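PDB 4XCB: oxidase/hydroxylase from Streptomyces hygroscopicus subsp. hygroscopicus, which probably acts as a metal- and 2-oxoglutarate-dependent oxygenase of the phytanoyl-CoA dioxygenase family and binds hygromycin B in its active site. Local coordinates for residues 5-15 against 75-83; 84-92 against 224-235. All coordinates share one frame; numbering follows the deposited sequence.

Contact 1 of 2, residues 5-15 against 75-83; sequences PALTREQLYIF and LAPVRDVVN
A76 meets A6 at the start of the contact, methyl against methyl, with the two CB atoms 3.4 Å apart. P77 follows. L7 CD2 packs on P77 CB at 3.8 Å, the two side chains crossing at about a right angle. D80 carries the polar part. Its OD2 receives a weak, bent hydrogen bond from L7 N at 3.2 Å. One water links A6 N to D80 OD2, and a second donates to both L7 O and D80 OD2. The other oxygen, OD1, forms a salt bridge with R117 of a neighbouring subunit. V81 turns to the apolar side. Its CG1 sits over one face of the F15 ring in a CH-pi contact, 3.7 Å from the ring centroid and 21° off the normal. F15 holds CG anti to its own N (chi1 -175°), which carries the ring across to V81. Cutting F15 back to an alanine is likely to leave V81 CG1 without its ring face and to open a gap towards L21 and L202 of the six-stranded sheet. Helix 9-18 starts just after the segment that D80 holds, with T8 and Q11 closing a capping box. The chemistry is split. A carboxylate and two waters hold the N-terminal backbone at the partly exposed end, while the buried end rests on apolar packing. The D80 carboxylate thus faces two ways, OD2 to the A6-L7 backbone and OD1 to an arginine of another subunit.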
# COMPACT_ATOMS: atom_id res chain seq x y z
N PRO A 5 -0.17 27.00 6.89
CA PRO A 5 0.12 25.60 7.20
C PRO A 5 1.04 25.45 8.41
O PRO A 5 2.03 26.16 8.53
CB PRO A 5 0.80 25.09 5.92
CG PRO A 5 0.20 25.94 4.85
CD PRO A 5 0.05 27.30 5.46
N ALA A 6 0.68 24.53 9.30
CA ALA A 6 1.47 24.27 10.49
C ALA A 6 2.83 23.73 10.11
O ALA A 6 3.84 24.05 10.75
CB ALA A 6 0.75 23.30 11.39
N LEU A 7 2.84 22.90 9.07
CA LEU A 7 4.08 22.28 8.60
C LEU A 7 4.34 22.66 7.15
O LEU A 7 3.43 22.62 6.32
CB LEU A 7 4.01 20.75 8.74
CG LEU A 7 3.91 20.20 10.16
CD1 LEU A 7 3.91 18.67 10.13
CD2 LEU A 7 5.04 20.73 11.04
N THR A 8 5.59 22.99 6.85
CA THR A 8 5.98 23.30 5.49
C THR A 8 6.06 22.03 4.65
O THR A 8 6.00 20.93 5.20
CB THR A 8 7.33 24.01 5.44
OG1 THR A 8 8.35 23.12 5.92
CG2 THR A 8 7.30 25.27 6.29
N ARG A 9 6.21 22.20 3.34
CA ARG A 9 6.41 21.08 2.42
C ARG A 9 7.61 20.24 2.86
O ARG A 9 7.55 19.00 2.89
CB ARG A 9 6.63 21.58 0.98
CG ARG A 9 5.37 22.05 0.26
CD ARG A 9 4.40 20.90 0.07
NE ARG A 9 3.27 20.97 1.00
CZ ARG A 9 2.31 20.06 1.07
NH1 ARG A 9 2.33 19.00 0.27
NH2 ARG A 9 1.32 20.20 1.94
N GLU A 10 8.68 20.92 3.24
CA GLU A 10 9.89 20.24 3.65
C GLU A 10 9.69 19.50 4.98
O GLU A 10 10.17 18.38 5.13
CB GLU A 10 11.04 21.23 3.78
CG GLU A 10 12.36 20.58 4.05
CD GLU A 10 13.50 21.57 4.08
OE1 GLU A 10 13.73 22.24 3.04
OE2 GLU A 10 14.15 21.69 5.13
N GLN A 11 8.98 20.11 5.92
CA GLN A 11 8.71 19.47 7.21
C GLN A 11 7.86 18.21 7.02
O GLN A 11 8.15 17.18 7.63
CB GLN A 11 8.02 20.45 8.16
CG GLN A 11 8.97 21.46 8.78
CD GLN A 11 8.26 22.48 9.67
OE1 GLN A 11 7.27 23.09 9.25
NE2 GLN A 11 8.75 22.66 10.89
N LEU A 12 6.83 18.29 6.18
CA LEU A 12 6.05 17.10 5.84
C LEU A 12 6.91 16.03 5.18
O LEU A 12 6.77 14.84 5.47
CB LEU A 12 4.87 17.45 4.93
CG LEU A 12 3.77 18.29 5.59
CD1 LEU A 12 2.85 18.88 4.55
CD2 LEU A 12 2.99 17.41 6.55
N TYR A 13 7.80 16.46 4.29
CA TYR A 13 8.66 15.50 3.59
C TYR A 13 9.51 14.75 4.59
O TYR A 13 9.61 13.52 4.53
CB TYR A 13 9.57 16.19 2.57
CG TYR A 13 10.47 15.22 1.83
CD1 TYR A 13 10.07 14.69 0.60
CD2 TYR A 13 11.70 14.83 2.34
CE1 TYR A 13 10.90 13.80 -0.09
CE2 TYR A 13 12.51 13.95 1.67
CZ TYR A 13 12.10 13.43 0.46
OH TYR A 13 12.94 12.56 -0.19
N ILE A 14 10.12 15.50 5.50
CA ILE A 14 10.96 14.92 6.53
C ILE A 14 10.17 14.03 7.49
O ILE A 14 10.63 12.94 7.82
CB ILE A 14 11.69 16.05 7.30
CG1 ILE A 14 12.65 16.74 6.33
CG2 ILE A 14 12.43 15.51 8.51
CD1 ILE A 14 13.31 17.97 6.89
N PHE A 15 8.98 14.46 7.93
CA PHE A 15 8.23 13.60 8.82
C PHE A 15 7.85 12.29 8.13
O PHE A 15 7.93 11.22 8.73
CB PHE A 15 6.97 14.30 9.34
CG PHE A 15 6.22 13.51 10.35
CD1 PHE A 15 6.57 13.56 11.70
CD2 PHE A 15 5.21 12.66 9.96
CE1 PHE A 15 5.87 12.80 12.63
CE2 PHE A 15 4.50 11.90 10.88
CZ PHE A 15 4.82 11.97 12.21
N LEU A 75 -0.98 21.15 18.61
CA LEU A 75 -2.09 20.60 17.86
C LEU A 75 -1.98 20.84 16.37
O LEU A 75 -2.35 19.97 15.58
CB LEU A 75 -3.43 21.16 18.36
CG LEU A 75 -3.84 20.79 19.78
CD1 LEU A 75 -5.29 21.18 19.96
CD2 LEU A 75 -3.65 19.30 20.04
N ALA A 76 -1.47 21.99 15.96
CA ALA A 76 -1.45 22.27 14.53
C ALA A 76 -0.53 21.29 13.78
O ALA A 76 -0.96 20.70 12.79
CB ALA A 76 -1.06 23.73 14.28
N PRO A 77 0.71 21.06 14.25
CA PRO A 77 1.48 20.04 13.53
C PRO A 77 0.94 18.61 13.67
O PRO A 77 1.01 17.84 12.71
CB PRO A 77 2.89 20.15 14.13
CG PRO A 77 2.71 20.83 15.43
CD PRO A 77 1.55 21.77 15.24
N VAL A 78 0.39 18.25 14.84
CA VAL A 78 -0.26 16.94 15.00
C VAL A 78 -1.37 16.71 13.98
O VAL A 78 -1.45 15.65 13.34
CB VAL A 78 -0.82 16.78 16.44
CG1 VAL A 78 -1.79 15.58 16.54
CG2 VAL A 78 0.33 16.61 17.44
N ARG A 79 -2.23 17.72 13.81
CA ARG A 79 -3.32 17.62 12.84
C ARG A 79 -2.83 17.31 11.43
O ARG A 79 -3.50 16.60 10.67
CB ARG A 79 -4.14 18.90 12.82
CG ARG A 79 -4.92 19.14 14.06
CD ARG A 79 -5.85 20.30 13.85
NE ARG A 79 -6.46 20.68 15.11
CZ ARG A 79 -7.40 19.98 15.72
NH1 ARG A 79 -7.87 18.86 15.17
NH2 ARG A 79 -7.89 20.40 16.88
N ASP A 80 -1.65 17.83 11.09
CA ASP A 80 -1.09 17.68 9.75
C ASP A 80 -0.49 16.30 9.53
O ASP A 80 -0.18 15.95 8.40
CB ASP A 80 -0.03 18.76 9.47
CG ASP A 80 -0.64 20.13 9.18
OD1 ASP A 80 -1.88 20.24 9.07
OD2 ASP A 80 0.14 21.10 9.05
N VAL A 81 -0.31 15.51 10.59
CA VAL A 81 0.21 14.16 10.40
C VAL A 81 -0.82 13.08 10.76
O VAL A 81 -0.69 11.93 10.35
CB VAL A 81 1.52 13.92 11.19
CG1 VAL A 81 2.62 14.86 10.68
CG2 VAL A 81 1.32 14.08 12.70
N VAL A 82 -1.85 13.45 11.52
CA VAL A 82 -2.95 12.51 11.81
C VAL A 82 -4.11 12.66 10.82
O VAL A 82 -4.61 11.67 10.28
CB VAL A 82 -3.48 12.69 13.24
CG1 VAL A 82 -4.59 11.69 13.54
CG2 VAL A 82 -2.36 12.51 14.24
N ASN A 83 -4.52 13.89 10.58
CA ASN A 83 -5.58 14.21 9.61
C ASN A 83 -6.87 13.40 9.85
O ASN A 83 -7.50 12.88 8.92
CB ASN A 83 -5.06 14.01 8.19
CG ASN A 83 -4.18 15.16 7.73
OD1 ASN A 83 -4.65 16.30 7.66
ND2 ASN A 83 -2.91 14.88 7.44
O HOH W 1 -1.89 23.14 9.11
O HOH W 2 0.91 21.36 6.47

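Contact 2 of 2, residues 84-92 against 224-235; sequences QPLRLLEGY and AFGYGPTFFTEW. With HY0 (hygromycin b variant), chain G; AKG (2-oxoglutaric acid), chain F.
Y92 sets CG between the backbone N and the carbonyl carbon (chi1 62°), which lays its ring against A224 CB. E90 has a similar first torsion (55°), and its carboxylate reaches hygromycin B. The two strands are antiparallel neighbours in the larger sheet of the double-stranded beta helix. A classic beta bulge interrupts them, where L89 and E90 together stand opposite the single residue G226. L89 N gives G226 O a bond of 2.7 Å, and E90 N adds a weak one. At the bulge L89 points toward residues 232-235, which follow strand 224-229. There its CD2 packs on F232 CB at 3.8 Å, and its O accepts from W235 N. R87 runs out extended, and its NH1 donates to F232 O at 2.8 Å. E234 CG covers one face of the guanidinium, and E234 OE2 completes a long salt bridge to NH2. The hygromycin hydroxyls O32 and O31 donate to E90 OE1 and OE2; Y138 OH is also bonded to OE1. W235 lays a ring face on C26 of the same sugar and donates from NE1 to O35 at 2.8 Å. Y92 OH also bonds K140 NZ, and it donates to O2 of 2-oxoglutarate at 2.5 Å, with O2 at the ring edge.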
# COMPACT_ATOMS: atom_id res chain seq x y z
N GLN A 84 -7.23 13.31 11.13
CA GLN A 84 -8.50 12.72 11.59
C GLN A 84 -9.06 13.62 12.68
O GLN A 84 -8.30 14.36 13.30
CB GLN A 84 -8.30 11.32 12.16
CG GLN A 84 -7.67 10.34 11.20
CD GLN A 84 -8.69 9.77 10.23
OE1 GLN A 84 -9.45 8.88 10.57
NE2 GLN A 84 -8.66 10.26 9.01
N PRO A 85 -10.38 13.53 12.94
CA PRO A 85 -10.90 14.13 14.17
C PRO A 85 -10.07 13.60 15.34
O PRO A 85 -9.86 12.40 15.44
CB PRO A 85 -12.36 13.65 14.23
CG PRO A 85 -12.71 13.31 12.81
CD PRO A 85 -11.42 12.81 12.19
N LEU A 86 -9.60 14.51 16.18
CA LEU A 86 -8.54 14.24 17.14
C LEU A 86 -9.02 13.99 18.56
O LEU A 86 -9.99 14.61 19.03
CB LEU A 86 -7.59 15.42 17.15
CG LEU A 86 -6.08 15.24 17.19
CD1 LEU A 86 -5.59 14.10 16.30
CD2 LEU A 86 -5.49 16.57 16.74
N ARG A 87 -8.30 13.13 19.26
CA ARG A 87 -8.50 12.92 20.68
C ARG A 87 -7.14 12.87 21.38
O ARG A 87 -6.17 12.34 20.84
CB ARG A 87 -9.29 11.64 20.92
CG ARG A 87 -9.63 11.36 22.35
CD ARG A 87 -10.27 9.99 22.52
NE ARG A 87 -10.76 9.86 23.88
CZ ARG A 87 -11.33 8.78 24.40
NH1 ARG A 87 -11.48 7.68 23.67
NH2 ARG A 87 -11.75 8.80 25.66
N LEU A 88 -7.06 13.44 22.58
CA LEU A 88 -5.88 13.33 23.42
C LEU A 88 -5.85 11.96 24.09
O LEU A 88 -6.78 11.61 24.82
CB LEU A 88 -5.88 14.45 24.47
CG LEU A 88 -4.77 14.38 25.51
CD1 LEU A 88 -3.42 14.66 24.90
CD2 LEU A 88 -5.05 15.38 26.64
N LEU A 89 -4.79 11.18 23.85
CA LEU A 89 -4.78 9.80 24.33
C LEU A 89 -3.99 9.62 25.62
O LEU A 89 -4.27 8.71 26.42
CB LEU A 89 -4.22 8.86 23.26
CG LEU A 89 -4.99 8.86 21.94
CD1 LEU A 89 -4.27 7.90 21.02
CD2 LEU A 89 -6.44 8.45 22.12
N GLU A 90 -3.01 10.49 25.84
CA GLU A 90 -2.20 10.44 27.06
C GLU A 90 -1.36 11.69 27.21
O GLU A 90 -1.11 12.40 26.24
CB GLU A 90 -1.29 9.21 27.07
CG GLU A 90 -0.42 9.11 25.84
CD GLU A 90 0.54 7.93 25.90
OE1 GLU A 90 1.06 7.55 24.83
OE2 GLU A 90 0.78 7.40 27.00
N GLY A 91 -0.93 11.97 28.43
CA GLY A 91 0.01 13.05 28.66
C GLY A 91 0.79 12.72 29.91
O GLY A 91 0.21 12.60 31.00
N TYR A 92 2.10 12.55 29.76
CA TYR A 92 2.93 12.17 30.90
C TYR A 92 4.27 12.89 30.89
O TYR A 92 4.64 13.54 29.92
CB TYR A 92 3.15 10.65 30.92
CG TYR A 92 3.87 10.10 29.71
CD1 TYR A 92 3.16 9.70 28.58
CD2 TYR A 92 5.25 9.96 29.71
CE1 TYR A 92 3.81 9.19 27.48
CE2 TYR A 92 5.90 9.46 28.61
CZ TYR A 92 5.17 9.08 27.50
OH TYR A 92 5.84 8.57 26.41
N ALA A 224 5.40 14.33 27.38
CA ALA A 224 4.96 13.69 26.14
C ALA A 224 3.45 13.71 26.06
O ALA A 224 2.77 13.36 27.03
CB ALA A 224 5.46 12.27 26.06
N PHE A 225 2.93 14.07 24.89
CA PHE A 225 1.48 14.07 24.69
C PHE A 225 1.15 13.24 23.48
O PHE A 225 1.74 13.42 22.42
CB PHE A 225 0.97 15.50 24.55
CG PHE A 225 1.24 16.36 25.75
CD1 PHE A 225 0.38 16.35 26.83
CD2 PHE A 225 2.36 17.16 25.81
CE1 PHE A 225 0.63 17.13 27.95
CE2 PHE A 225 2.63 17.94 26.93
CZ PHE A 225 1.76 17.93 28.00
N GLY A 226 0.20 12.31 23.65
CA GLY A 226 -0.10 11.33 22.62
C GLY A 226 -1.47 11.62 22.07
O GLY A 226 -2.41 11.87 22.82
N TYR A 227 -1.57 11.61 20.74
CA TYR A 227 -2.81 11.96 20.05
C TYR A 227 -3.17 10.90 19.04
O TYR A 227 -2.29 10.28 18.43
CB TYR A 227 -2.68 13.30 19.33
CG TYR A 227 -2.25 14.46 20.20
CD1 TYR A 227 -0.91 14.76 20.36
CD2 TYR A 227 -3.19 15.26 20.85
CE1 TYR A 227 -0.50 15.82 21.15
CE2 TYR A 227 -2.79 16.32 21.64
CZ TYR A 227 -1.45 16.60 21.79
OH TYR A 227 -1.04 17.66 22.57
N GLY A 228 -4.46 10.72 18.82
CA GLY A 228 -4.92 9.90 17.72
C GLY A 228 -6.37 10.20 17.43
O GLY A 228 -6.91 11.19 17.93
N PRO A 229 -7.01 9.33 16.65
CA PRO A 229 -8.40 9.58 16.25
C PRO A 229 -9.38 9.46 17.40
O PRO A 229 -9.09 8.83 18.40
CB PRO A 229 -8.66 8.49 15.21
CG PRO A 229 -7.31 8.04 14.78
CD PRO A 229 -6.46 8.14 15.99
N THR A 230 -10.55 10.07 17.25
CA THR A 230 -11.55 10.05 18.30
C THR A 230 -12.04 8.66 18.67
O THR A 230 -12.59 8.48 19.75
CB THR A 230 -12.78 10.90 17.92
OG1 THR A 230 -13.30 10.45 16.66
CG2 THR A 230 -12.39 12.35 17.82
N PHE A 231 -11.84 7.69 17.79
CA PHE A 231 -12.30 6.33 18.08
C PHE A 231 -11.21 5.47 18.73
O PHE A 231 -11.45 4.30 19.01
CB PHE A 231 -12.81 5.64 16.81
CG PHE A 231 -11.88 5.72 15.65
CD1 PHE A 231 -12.01 6.74 14.70
CD2 PHE A 231 -10.85 4.81 15.50
CE1 PHE A 231 -11.14 6.82 13.63
CE2 PHE A 231 -9.98 4.90 14.44
CZ PHE A 231 -10.12 5.91 13.51
N PHE A 232 -10.02 6.04 18.96
CA PHE A 232 -9.01 5.37 19.78
C PHE A 232 -9.33 5.55 21.25
O PHE A 232 -9.80 6.62 21.66
CB PHE A 232 -7.60 5.91 19.50
CG PHE A 232 -6.88 5.22 18.36
CD1 PHE A 232 -7.58 4.70 17.29
CD2 PHE A 232 -5.50 5.13 18.37
CE1 PHE A 232 -6.90 4.08 16.24
CE2 PHE A 232 -4.82 4.52 17.33
CZ PHE A 232 -5.51 4.00 16.27
N THR A 233 -9.10 4.52 22.06
CA THR A 233 -9.23 4.66 23.51
C THR A 233 -8.02 5.37 24.12
O THR A 233 -6.92 5.35 23.55
CB THR A 233 -9.39 3.29 24.22
OG1 THR A 233 -8.25 2.47 23.97
CG2 THR A 233 -10.65 2.58 23.77
N GLU A 234 -8.21 5.98 25.29
CA GLU A 234 -7.07 6.60 25.97
C GLU A 234 -6.04 5.52 26.26
O GLU A 234 -6.40 4.36 26.45
CB GLU A 234 -7.52 7.32 27.24
CG GLU A 234 -8.25 8.61 26.94
CD GLU A 234 -8.95 9.21 28.14
OE1 GLU A 234 -8.91 8.60 29.23
OE2 GLU A 234 -9.56 10.30 27.99
N TRP A 235 -4.76 5.88 26.29
CA TRP A 235 -3.74 4.83 26.42
C TRP A 235 -3.81 4.09 27.74
O TRP A 235 -3.92 4.68 28.82
CB TRP A 235 -2.32 5.36 26.24
CG TRP A 235 -1.37 4.22 26.27
CD1 TRP A 235 -1.08 3.38 25.23
CD2 TRP A 235 -0.63 3.73 27.40
NE1 TRP A 235 -0.19 2.41 25.64
CE2 TRP A 235 0.10 2.61 26.96
CE3 TRP A 235 -0.51 4.14 28.73
CZ2 TRP A 235 0.94 1.89 27.81
CZ3 TRP A 235 0.33 3.43 29.57
CH2 TRP A 235 1.03 2.32 29.11
C1 HY0 G . 5.26 -2.83 26.80
C2 HY0 G . 5.54 -4.25 27.23
C3 HY0 G . 5.22 -4.42 28.71
C4 HY0 G . 6.07 -3.45 29.54
C5 HY0 G . 5.90 -2.01 29.06
C6 HY0 G . 6.12 -1.86 27.58
N7 HY0 G . 4.71 -5.11 26.47
O8 HY0 G . 5.60 -2.72 25.44
N9 HY0 G . 5.66 -3.55 30.90
C10 HY0 G . 6.29 -4.72 31.49
O11 HY0 G . 6.86 -1.22 29.72
C12 HY0 G . 6.13 1.40 25.78
C13 HY0 G . 6.70 0.15 26.39
O14 HY0 G . 7.85 0.36 27.16
C15 HY0 G . 8.87 0.93 26.38
C16 HY0 G . 8.49 2.36 26.15
C17 HY0 G . 7.14 2.36 25.33
O18 HY0 G . 5.73 -0.51 27.22
C19 HY0 G . 10.18 0.83 27.14
O20 HY0 G . 10.59 -0.54 27.16
O21 HY0 G . 8.31 3.01 27.35
O22 HY0 G . 6.61 3.62 25.40
C23 HY0 G . 5.26 3.45 25.87
C24 HY0 G . 4.90 4.63 26.72
C25 HY0 G . 3.39 4.66 26.97
C26 HY0 G . 2.62 4.58 25.67
C27 HY0 G . 3.04 3.34 24.95
O28 HY0 G . 4.43 3.40 24.74
O29 HY0 G . 5.20 2.17 26.63
O30 HY0 G . 5.53 4.56 28.00
O31 HY0 G . 3.08 5.82 27.70
O32 HY0 G . 2.87 5.72 24.84
C33 HY0 G . 2.34 3.24 23.58
C34 HY0 G . 2.35 1.81 23.11
O35 HY0 G . 1.40 1.03 23.82
N36 HY0 G . 3.08 4.00 22.64
C1 AKG F . 8.62 7.37 25.15
O1 AKG F . 7.93 6.45 24.61
O2 AKG F . 8.26 7.89 26.25
C2 AKG F . 9.87 7.86 24.48
O5 AKG F . 10.12 7.42 23.37
C3 AKG F . 10.79 8.83 25.19
C4 AKG F . 11.69 9.61 24.26
C5 AKG F . 12.76 10.34 25.07
O3 AKG F . 13.53 11.16 24.50
O4 AKG F . 12.87 10.11 26.30
O HOH W 3 -9.37 11.87 25.64
O HOH W 4 -3.74 7.21 29.09

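How the contacts relate
Both segments of contact 1 come earlier in the chain than those of contact 2, and the contact centres are about 17 Å apart. Helix 72-82 is followed, after a short link, by strand 86-96, which connects them along the chain. They also touch in space. L75 and V78 of the helix pack on Y227, while V78 and R79 pack on L86. One side of helix 72-82 meets the N-terminal segment and helix 9-18, and another packs on strands 86-96 and 220-229 of the six-stranded sheet. Contact 2 reaches the 2-oxoglutarate and hygromycin pockets. Both contacts also meet the same neighbouring subunit, which places this side of the chain at an interface of the assembly.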